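Local coordinates for glycoside hydrolase family 16 protein (Akkermansia muciniphila, PDB 6T2N) that probably acts as an endo-acting O-glycanase of glycoside hydrolase family 16, cleaving internal beta-galactosidic linkages in mucin glycans to initiate their breakdown, at residues 100-111 with 125-135; 258-266 with 313-321. One frame throughout, in Å; residues are numbered along the deposited sequence.

Contact 1: residues 100-111 with 125-135; sequences LVLETHFEKFAN and TKFMPYTSGSV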
loop_
_atom_site.group_PDB
_atom_site.type_symbol
_atom_site.label_atom_id
_atom_site.label_comp_id
_atom_site.label_asym_id
_atom_site.label_seq_id
_atom_site.Cartn_x
_atom_site.Cartn_y
_atom_site.Cartn_z
ATOM N N LEU A 100 14.499 1.757 -3.098
ATOM C CA LEU A 100 13.643 2.958 -2.971
ATOM C C LEU A 100 13.678 3.425 -1.512
ATOM O O LEU A 100 13.405 2.577 -0.572
ATOM C CB LEU A 100 12.202 2.612 -3.344
ATOM C CG LEU A 100 11.204 3.746 -3.126
ATOM C CD1 LEU A 100 11.551 4.927 -4.011
ATOM C CD2 LEU A 100 9.791 3.284 -3.394
ATOM N N VAL A 101 13.939 4.722 -1.355
ATOM C CA VAL A 101 14.011 5.428 -0.053
ATOM C C VAL A 101 12.827 6.403 -0.021
ATOM O O VAL A 101 12.790 7.323 -0.894
ATOM C CB VAL A 101 15.379 6.124 0.108
ATOM C CG1 VAL A 101 15.559 6.766 1.475
ATOM C CG2 VAL A 101 16.501 5.149 -0.156
ATOM N N LEU A 102 11.887 6.208 0.916
ATOM C CA LEU A 102 10.840 7.204 1.211
ATOM C C LEU A 102 11.167 7.802 2.564
ATOM O O LEU A 102 11.123 7.055 3.570
ATOM C CB LEU A 102 9.499 6.497 1.262
ATOM C CG LEU A 102 9.128 5.673 0.034
ATOM C CD1 LEU A 102 7.835 4.883 0.275
ATOM C CD2 LEU A 102 9.007 6.585 -1.168
ATOM N N GLU A 103 11.524 9.090 2.560
ATOM C CA GLU A 103 12.224 9.753 3.685
ATOM C C GLU A 103 11.495 11.046 4.196
ATOM O O GLU A 103 11.055 11.853 3.430
ATOM C CB GLU A 103 13.601 10.233 3.300
ATOM C CG GLU A 103 14.233 10.891 4.500
ATOM C CD GLU A 103 15.700 11.130 4.369
ATOM O OE1 GLU A 103 15.988 11.679 3.343
ATOM O OE2 GLU A 103 16.480 10.724 5.285
ATOM N N THR A 104 11.162 10.926 5.506
ATOM C CA THR A 104 10.101 11.711 6.194
ATOM C C THR A 104 10.864 12.715 7.019
ATOM O O THR A 104 11.784 12.302 7.764
ATOM C CB THR A 104 9.116 10.836 6.990
ATOM O OG1 THR A 104 8.485 9.868 6.127
ATOM C CG2 THR A 104 8.078 11.688 7.675
ATOM N N HIS A 105 10.571 13.978 6.765
ATOM C CA HIS A 105 11.319 15.135 7.310
ATOM C C HIS A 105 10.320 16.029 8.018
ATOM O O HIS A 105 9.368 16.451 7.336
ATOM C CB HIS A 105 11.973 15.989 6.212
ATOM C CG HIS A 105 13.022 15.305 5.429
ATOM N ND1 HIS A 105 14.299 15.252 5.862
ATOM C CD2 HIS A 105 12.976 14.658 4.243
ATOM C CE1 HIS A 105 15.017 14.587 4.978
ATOM N NE2 HIS A 105 14.237 14.220 3.970
ATOM N N PHE A 106 10.561 16.330 9.290
ATOM C CA PHE A 106 9.912 17.456 9.994
ATOM C C PHE A 106 10.296 18.739 9.239
ATOM O O PHE A 106 11.430 19.126 9.322
ATOM C CB PHE A 106 10.349 17.477 11.452
ATOM C CG PHE A 106 9.858 18.692 12.166
ATOM C CD1 PHE A 106 8.555 18.735 12.627
ATOM C CD2 PHE A 106 10.671 19.809 12.320
ATOM C CE1 PHE A 106 8.091 19.875 13.275
ATOM C CE2 PHE A 106 10.193 20.942 12.956
ATOM C CZ PHE A 106 8.902 20.977 13.423
ATOM N N GLU A 107 9.381 19.343 8.483
ATOM C CA GLU A 107 9.689 20.461 7.557
ATOM C C GLU A 107 8.363 21.071 7.069
ATOM O O GLU A 107 7.598 20.416 6.341
ATOM C CB GLU A 107 10.575 19.962 6.423
ATOM C CG GLU A 107 10.310 20.696 5.132
ATOM C CD GLU A 107 11.019 20.138 3.914
ATOM O OE1 GLU A 107 11.130 18.893 3.791
ATOM O OE2 GLU A 107 11.418 20.934 3.071
ATOM N N LYS A 108 8.059 22.290 7.493
ATOM C CA LYS A 108 6.799 22.961 7.110
ATOM C C LYS A 108 6.850 23.202 5.611
ATOM O O LYS A 108 7.851 23.746 5.140
ATOM C CB LYS A 108 6.648 24.267 7.876
ATOM C CG LYS A 108 5.412 25.083 7.547
ATOM C CD LYS A 108 5.306 26.259 8.463
ATOM C CE LYS A 108 4.222 27.229 8.067
ATOM N NZ LYS A 108 4.368 28.493 8.828
ATOM N N PHE A 109 5.794 22.834 4.903
ATOM C CA PHE A 109 5.816 22.764 3.422
ATOM C C PHE A 109 4.389 22.895 2.903
ATOM O O PHE A 109 3.479 22.310 3.507
ATOM C CB PHE A 109 6.485 21.464 2.977
ATOM C CG PHE A 109 6.841 21.374 1.518
ATOM C CD1 PHE A 109 5.940 20.868 0.600
ATOM C CD2 PHE A 109 8.095 21.758 1.062
ATOM C CE1 PHE A 109 6.281 20.735 -0.743
ATOM C CE2 PHE A 109 8.428 21.632 -0.282
ATOM C CZ PHE A 109 7.529 21.091 -1.183
ATOM N N ALA A 110 4.209 23.688 1.847
ATOM C CA ALA A 110 2.871 24.058 1.337
ATOM C C ALA A 110 2.210 22.822 0.716
ATOM O O ALA A 110 2.931 22.015 0.101
ATOM C CB ALA A 110 2.978 25.204 0.376
ATOM N N ASN A 111 0.908 22.654 0.960
ATOM C CA ASN A 111 0.055 21.556 0.440
ATOM C C ASN A 111 -0.363 21.892 -1.012
ATOM O O ASN A 111 -1.260 22.715 -1.201
ATOM C CB ASN A 111 -1.080 21.381 1.461
ATOM C CG ASN A 111 -2.309 20.617 1.003
ATOM O OD1 ASN A 111 -2.234 19.741 0.120
ATOM N ND2 ASN A 111 -3.442 20.931 1.627
ATOM N N THR A 125 -6.140 23.506 4.348
ATOM C CA THR A 125 -4.878 23.293 5.115
ATOM C C THR A 125 -3.736 23.857 4.280
ATOM O O THR A 125 -3.342 23.174 3.335
ATOM C CB THR A 125 -4.687 21.806 5.497
ATOM O OG1 THR A 125 -5.833 21.428 6.258
ATOM C CG2 THR A 125 -3.434 21.513 6.307
ATOM N N LYS A 126 -3.265 25.069 4.556
ATOM C CA LYS A 126 -2.277 25.706 3.648
ATOM C C LYS A 126 -1.007 24.856 3.676
ATOM O O LYS A 126 -0.577 24.356 2.625
ATOM C CB LYS A 126 -2.022 27.173 4.004
ATOM C CG LYS A 126 -1.475 28.008 2.846
ATOM C CD LYS A 126 -1.506 29.539 3.049
ATOM C CE LYS A 126 -1.064 30.323 1.823
ATOM N NZ LYS A 126 -0.017 31.316 2.156
ATOM N N PHE A 127 -0.450 24.698 4.866
ATOM C CA PHE A 127 0.866 24.060 5.129
ATOM C C PHE A 127 0.678 22.801 5.969
ATOM O O PHE A 127 -0.291 22.718 6.737
ATOM C CB PHE A 127 1.774 25.025 5.899
ATOM C CG PHE A 127 2.211 26.240 5.131
ATOM C CD1 PHE A 127 3.303 26.186 4.273
ATOM C CD2 PHE A 127 1.542 27.447 5.276
ATOM C CE1 PHE A 127 3.720 27.320 3.588
ATOM C CE2 PHE A 127 1.962 28.580 4.593
ATOM C CZ PHE A 127 3.055 28.517 3.759
ATOM N N MET A 128 1.597 21.850 5.843
ATOM C CA MET A 128 1.728 20.706 6.772
ATOM C C MET A 128 3.086 20.839 7.436
ATOM O O MET A 128 3.993 21.318 6.770
ATOM C CB MET A 128 1.634 19.395 5.994
ATOM C CG MET A 128 0.190 18.983 5.675
ATOM S SD MET A 128 -0.728 18.630 7.171
ATOM C CE MET A 128 -1.725 17.261 6.603
ATOM N N PRO A 129 3.299 20.470 8.728
ATOM C CA PRO A 129 4.663 20.238 9.222
ATOM C C PRO A 129 4.992 18.955 8.454
ATOM O O PRO A 129 4.050 18.419 7.867
ATOM C CB PRO A 129 4.476 20.088 10.738
ATOM C CG PRO A 129 3.073 19.555 10.900
ATOM C CD PRO A 129 2.281 20.103 9.730
ATOM N N TYR A 130 6.175 18.369 8.491
ATOM C CA TYR A 130 6.302 16.944 7.912
ATOM C C TYR A 130 5.923 16.705 6.411
ATOM O O TYR A 130 4.812 16.818 5.954
ATOM C CB TYR A 130 5.459 15.823 8.563
ATOM C CG TYR A 130 5.874 15.521 9.987
ATOM C CD1 TYR A 130 7.103 14.873 10.300
ATOM C CD2 TYR A 130 5.191 16.128 11.012
ATOM C CE1 TYR A 130 7.593 14.767 11.615
ATOM C CE2 TYR A 130 5.673 16.045 12.332
ATOM C CZ TYR A 130 6.873 15.363 12.634
ATOM O OH TYR A 130 7.235 15.334 13.950
ATOM N N THR A 131 7.029 16.427 5.649
ATOM C CA THR A 131 7.037 16.014 4.226
ATOM C C THR A 131 7.375 14.536 4.269
ATOM O O THR A 131 8.015 14.106 5.239
ATOM C CB THR A 131 8.035 16.870 3.434
ATOM O OG1 THR A 131 9.290 16.791 4.097
ATOM C CG2 THR A 131 7.667 18.333 3.389
ATOM N N SER A 132 6.896 13.774 3.318
ATOM C CA SER A 132 7.331 12.371 3.178
ATOM C C SER A 132 7.144 12.009 1.711
ATOM O O SER A 132 6.750 12.942 0.932
ATOM C CB SER A 132 6.576 11.473 4.154
ATOM O OG SER A 132 7.123 10.150 4.178
ATOM N N GLY A 133 7.325 10.722 1.387
ATOM C CA GLY A 133 7.097 10.180 0.018
ATOM C C GLY A 133 6.032 9.083 -0.073
ATOM O O GLY A 133 5.874 8.290 0.855
ATOM N N SER A 134 5.382 9.030 -1.221
ATOM C CA SER A 134 4.369 8.028 -1.598
ATOM C C SER A 134 4.509 7.836 -3.105
ATOM O O SER A 134 4.531 8.884 -3.846
ATOM C CB SER A 134 2.955 8.459 -1.207
ATOM O OG SER A 134 2.002 7.449 -1.516
ATOM N N VAL A 135 4.639 6.576 -3.529
ATOM C CA VAL A 135 4.604 6.172 -4.962
ATOM C C VAL A 135 3.364 5.319 -5.198
ATOM O O VAL A 135 2.994 4.535 -4.306
ATOM C CB VAL A 135 5.878 5.419 -5.390
ATOM C CG1 VAL A 135 7.055 6.360 -5.522
ATOM C CG2 VAL A 135 6.209 4.257 -4.466
#

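Contact 2: residues 258-266 with 313-321; sequences GAGNPFRTP and QFDPETGLP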
loop_
_atom_site.group_PDB
_atom_site.type_symbol
_atom_site.label_atom_id
_atom_site.label_comp_id
_atom_site.label_asym_id
_atom_site.label_seq_id
_atom_site.Cartn_x
_atom_site.Cartn_y
_atom_site.Cartn_z
ATOM N N GLY A 258 -26.555 -8.712 -8.485
ATOM C CA GLY A 258 -25.385 -8.829 -9.393
ATOM C C GLY A 258 -24.131 -8.299 -8.723
ATOM O O GLY A 258 -23.305 -9.094 -8.222
ATOM N N ALA A 259 -24.055 -6.984 -8.602
ATOM C CA ALA A 259 -22.828 -6.248 -8.247
ATOM C C ALA A 259 -21.564 -7.095 -8.572
ATOM O O ALA A 259 -21.065 -6.920 -9.669
ATOM C CB ALA A 259 -22.976 -5.816 -6.803
ATOM N N GLY A 260 -21.073 -7.953 -7.653
ATOM C CA GLY A 260 -20.084 -9.035 -7.855
ATOM C C GLY A 260 -18.656 -8.663 -7.457
ATOM O O GLY A 260 -17.904 -8.205 -8.325
ATOM N N ASN A 261 -18.256 -8.907 -6.210
ATOM C CA ASN A 261 -16.841 -9.142 -5.772
ATOM C C ASN A 261 -15.831 -8.066 -6.185
ATOM O O ASN A 261 -15.300 -8.084 -7.294
ATOM C CB ASN A 261 -16.286 -10.488 -6.233
ATOM C CG ASN A 261 -15.701 -11.209 -5.047
ATOM O OD1 ASN A 261 -16.250 -12.234 -4.599
ATOM N ND2 ASN A 261 -14.697 -10.590 -4.457
ATOM N N PRO A 262 -15.408 -7.183 -5.250
ATOM C CA PRO A 262 -14.374 -6.208 -5.542
ATOM C C PRO A 262 -12.958 -6.803 -5.657
ATOM O O PRO A 262 -12.062 -6.100 -6.183
ATOM C CB PRO A 262 -14.506 -5.313 -4.313
ATOM C CG PRO A 262 -14.794 -6.254 -3.211
ATOM C CD PRO A 262 -15.849 -7.109 -3.849
ATOM N N PHE A 263 -12.750 -8.033 -5.185
ATOM C CA PHE A 263 -11.410 -8.676 -5.135
ATOM C C PHE A 263 -11.109 -9.503 -6.392
ATOM O O PHE A 263 -10.069 -10.188 -6.426
ATOM C CB PHE A 263 -11.293 -9.492 -3.847
ATOM C CG PHE A 263 -11.207 -8.605 -2.635
ATOM C CD1 PHE A 263 -10.234 -7.602 -2.578
ATOM C CD2 PHE A 263 -12.063 -8.775 -1.559
ATOM C CE1 PHE A 263 -10.123 -6.782 -1.481
ATOM C CE2 PHE A 263 -11.960 -7.943 -0.461
ATOM C CZ PHE A 263 -10.991 -6.946 -0.434
ATOM N N ARG A 264 -11.982 -9.454 -7.401
ATOM C CA ARG A 264 -11.713 -10.066 -8.737
ATOM C C ARG A 264 -11.683 -8.922 -9.761
ATOM O O ARG A 264 -12.146 -9.078 -10.875
ATOM C CB ARG A 264 -12.759 -11.141 -9.082
ATOM C CG ARG A 264 -12.994 -12.197 -7.999
ATOM C CD ARG A 264 -14.008 -13.291 -8.392
ATOM N NE ARG A 264 -13.947 -14.521 -7.558
ATOM C CZ ARG A 264 -14.992 -15.136 -6.974
ATOM N NH1 ARG A 264 -16.226 -14.675 -7.149
ATOM N NH2 ARG A 264 -14.793 -16.201 -6.186
ATOM N N THR A 265 -11.187 -7.772 -9.358
ATOM C CA THR A 265 -10.914 -6.644 -10.266
ATOM C C THR A 265 -9.445 -6.341 -10.078
ATOM O O THR A 265 -8.846 -6.848 -9.131
ATOM C CB THR A 265 -11.874 -5.476 -10.002
ATOM O OG1 THR A 265 -11.685 -4.847 -8.725
ATOM C CG2 THR A 265 -13.300 -5.974 -10.113
ATOM N N PRO A 266 -8.822 -5.564 -10.990
ATOM C CA PRO A 266 -7.427 -5.161 -10.804
ATOM C C PRO A 266 -7.260 -4.133 -9.674
ATOM O O PRO A 266 -8.159 -3.297 -9.364
ATOM C CB PRO A 266 -7.035 -4.627 -12.179
ATOM C CG PRO A 266 -8.330 -4.140 -12.772
ATOM C CD PRO A 266 -9.397 -5.077 -12.254
ATOM N N GLN A 313 -11.073 -14.008 -17.444
ATOM C CA GLN A 313 -12.441 -14.578 -17.273
ATOM C C GLN A 313 -13.247 -13.833 -16.185
ATOM O O GLN A 313 -14.148 -14.462 -15.600
ATOM C CB GLN A 313 -12.344 -16.109 -17.103
ATOM C CG GLN A 313 -12.126 -16.662 -15.686
ATOM C CD GLN A 313 -11.776 -18.141 -15.696
ATOM O OE1 GLN A 313 -11.524 -18.699 -16.761
ATOM N NE2 GLN A 313 -11.740 -18.800 -14.517
ATOM N N PHE A 314 -13.045 -12.525 -16.006
ATOM C CA PHE A 314 -13.893 -11.672 -15.135
ATOM C C PHE A 314 -13.990 -10.245 -15.649
ATOM O O PHE A 314 -12.935 -9.663 -15.906
ATOM C CB PHE A 314 -13.307 -11.554 -13.738
ATOM C CG PHE A 314 -13.341 -12.838 -12.975
ATOM C CD1 PHE A 314 -14.531 -13.297 -12.445
ATOM C CD2 PHE A 314 -12.210 -13.602 -12.834
ATOM C CE1 PHE A 314 -14.590 -14.512 -11.778
ATOM C CE2 PHE A 314 -12.256 -14.792 -12.139
ATOM C CZ PHE A 314 -13.444 -15.256 -11.615
ATOM N N ASP A 315 -15.199 -9.686 -15.692
ATOM C CA ASP A 315 -15.432 -8.272 -16.082
ATOM C C ASP A 315 -14.613 -7.438 -15.095
ATOM O O ASP A 315 -14.936 -7.380 -13.911
ATOM C CB ASP A 315 -16.934 -7.946 -16.137
ATOM C CG ASP A 315 -17.290 -6.467 -16.291
ATOM O OD1 ASP A 315 -16.340 -5.612 -16.493
ATOM O OD2 ASP A 315 -18.513 -6.156 -16.184
ATOM N N PRO A 316 -13.477 -6.822 -15.483
ATOM C CA PRO A 316 -12.667 -6.142 -14.486
ATOM C C PRO A 316 -13.471 -5.003 -13.830
ATOM O O PRO A 316 -13.166 -4.693 -12.712
ATOM C CB PRO A 316 -11.398 -5.710 -15.250
ATOM C CG PRO A 316 -11.810 -5.709 -16.713
ATOM C CD PRO A 316 -12.890 -6.765 -16.831
ATOM N N GLU A 317 -14.501 -4.437 -14.470
ATOM C CA GLU A 317 -15.215 -3.253 -13.895
ATOM C C GLU A 317 -16.084 -3.710 -12.686
ATOM O O GLU A 317 -16.497 -2.815 -11.871
ATOM C CB GLU A 317 -15.910 -2.503 -15.046
ATOM C CG GLU A 317 -16.280 -1.030 -14.801
ATOM C CD GLU A 317 -17.576 -0.619 -15.532
ATOM O OE1 GLU A 317 -18.696 -0.672 -14.898
ATOM O OE2 GLU A 317 -17.506 -0.294 -16.768
ATOM N N THR A 318 -16.303 -5.032 -12.492
ATOM C CA THR A 318 -17.332 -5.592 -11.549
ATOM C C THR A 318 -16.901 -6.875 -10.813
ATOM O O THR A 318 -17.475 -7.120 -9.750
ATOM C CB THR A 318 -18.659 -5.969 -12.225
ATOM O OG1 THR A 318 -18.439 -7.151 -13.002
ATOM C CG2 THR A 318 -19.246 -4.877 -13.094
ATOM N N GLY A 319 -16.024 -7.717 -11.362
ATOM C CA GLY A 319 -15.610 -8.971 -10.706
ATOM C C GLY A 319 -16.544 -10.140 -10.974
ATOM O O GLY A 319 -16.211 -11.233 -10.504
ATOM N N LEU A 320 -17.645 -9.985 -11.720
ATOM C CA LEU A 320 -18.536 -11.134 -12.118
ATOM C C LEU A 320 -17.862 -12.025 -13.168
ATOM O O LEU A 320 -17.055 -11.547 -13.971
ATOM C CB LEU A 320 -19.846 -10.598 -12.704
ATOM C CG LEU A 320 -20.676 -9.734 -11.763
ATOM C CD1 LEU A 320 -21.735 -8.938 -12.528
ATOM C CD2 LEU A 320 -21.290 -10.599 -10.670
ATOM N N PRO A 321 -18.180 -13.341 -13.252
ATOM C CA PRO A 321 -17.837 -14.115 -14.451
ATOM C C PRO A 321 -18.394 -13.383 -15.713
ATOM O O PRO A 321 -17.835 -12.397 -16.106
ATOM C CB PRO A 321 -18.442 -15.510 -14.128
ATOM C CG PRO A 321 -18.426 -15.604 -12.602
ATOM C CD PRO A 321 -18.780 -14.186 -12.186
#

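Contact 1: residues 100-111 with 125-135
Phe106 turns its edge toward the face of Tyr130, a T-shaped pair with ring planes at 75° and centroids 5.5 Å apart; CD1 of Phe106 makes the approach, coming within 3.8 Å of Tyr130 CZ. The aromatic contacts decorate an interrupted antiparallel strand pairing in the beta-jelly roll of family 16: a single bridge at His105 and Thr131, then a short pairing of Phe109-Ala110 with Phe127-Met128, its register shifted by one residue. The second flat surface is that of Phe127, which carries Lys108 over one face: CE lies 4.0 Å from the centroid in a CH-pi contact, and NZ follows as a cation-pi partner. The lysine gets there because its chain is extended throughout, starting with CG opposite the backbone N (chi1 178°). Ala110 CB also packs against Phe127 CE1. His105 and Thr131 exchange two backbone hydrogen bonds; Phe109 and Met128 do the same, and Ala110 faces Phe127 as the non-hydrogen-bonded pair. Glu107, between the two pairings on its own segment, reaches back to Thr131, whose OG1 donates to OE1 over 2.8 Å, meeting the carboxylate on its anti side and well out of its plane. Lys91 and Arg89 form salt bridges to that same oxygen, and would probably favour its negative charge, while Thr131 CG2 packs against Phe109 CB. Toward the start of strand 99-104, Thr104 CG2 lies against Ser132 CB, Ser132 OG bonds to Ser273 O, and the tips of Leu100 and Val135 meet. Beyond the second pairing, Asn111 bonds with its backbone N to Lys126 O and with its side chain to Thr125; ND2 points in the carbonyl plane at Thr125 O, 2.8 Å away, with an N-H...O angle of 168°.

Contact 2: residues 258-266 with 313-321
Arg264 lays its aliphatic arm over one face of the Phe314 ring, with CD 4.0 Å from the centroid in a CH-pi contact. The chain runs extended from CG to NE, and CD makes the closest approach, with NE farther from the ring; the guanidinium plane is only 10° from that of the ring, yet it meets Phe314 CZ obliquely. This is a loop-to-loop contact at the margin of the jelly roll: the connection leading into strand 267-275 receives the C-terminal tail that follows helix 305-311. No hydrogen bond passes directly between the two segments, and the join rests on apolar and CH contacts. Pro266 CD packs against Pro316 CB at 3.7 Å, and Leu320 brings its branched end to the backbone of Gly258, Ala259 and Gly260. Between these, Gly319 CA comes close to Arg264 O at 3.5 Å, a CA-H...O contact, with a similar approach to Asn261 O.

The next shell holds the two loops in shape. Arg264 NH2 bonds to Lys233 O, fixing the far end of the arm, while Thr265 OG1 bonds to Pro262 O and to Asn170. In the tail, Asp315 organises a tight bend: its OD1 accepts from Glu317 N in an Asx turn, and its backbone O takes both Thr318 N and Gly319 N. Thr318 then begins an ST turn, made possible by an OG1 set between backbone N and carbonyl carbon (chi1 72°); that oxygen accepts from Leu320 N over 3.2 Å in a nearly straight bond, 172° at the hydrogen.

The two contacts illustrate how one jelly roll is tied together at separate places. Contact 1 comes first along the chain and closes before contact 2 opens; their centres lie about 36 Å apart, on opposite sides of the centre of the chain, and their nearest atoms remain about 14 Å from one another. Strand 267-275 relates them: it pairs antiparallel with strand 127-136 of contact 1 and begins directly after the 258-266 loop of contact 2. The first contact also links the two sheets, since strand 99-104 belongs to one and strands 109-110 and 127-136 to the other. The second instead fastens the C-terminal tail to a loop of the domain.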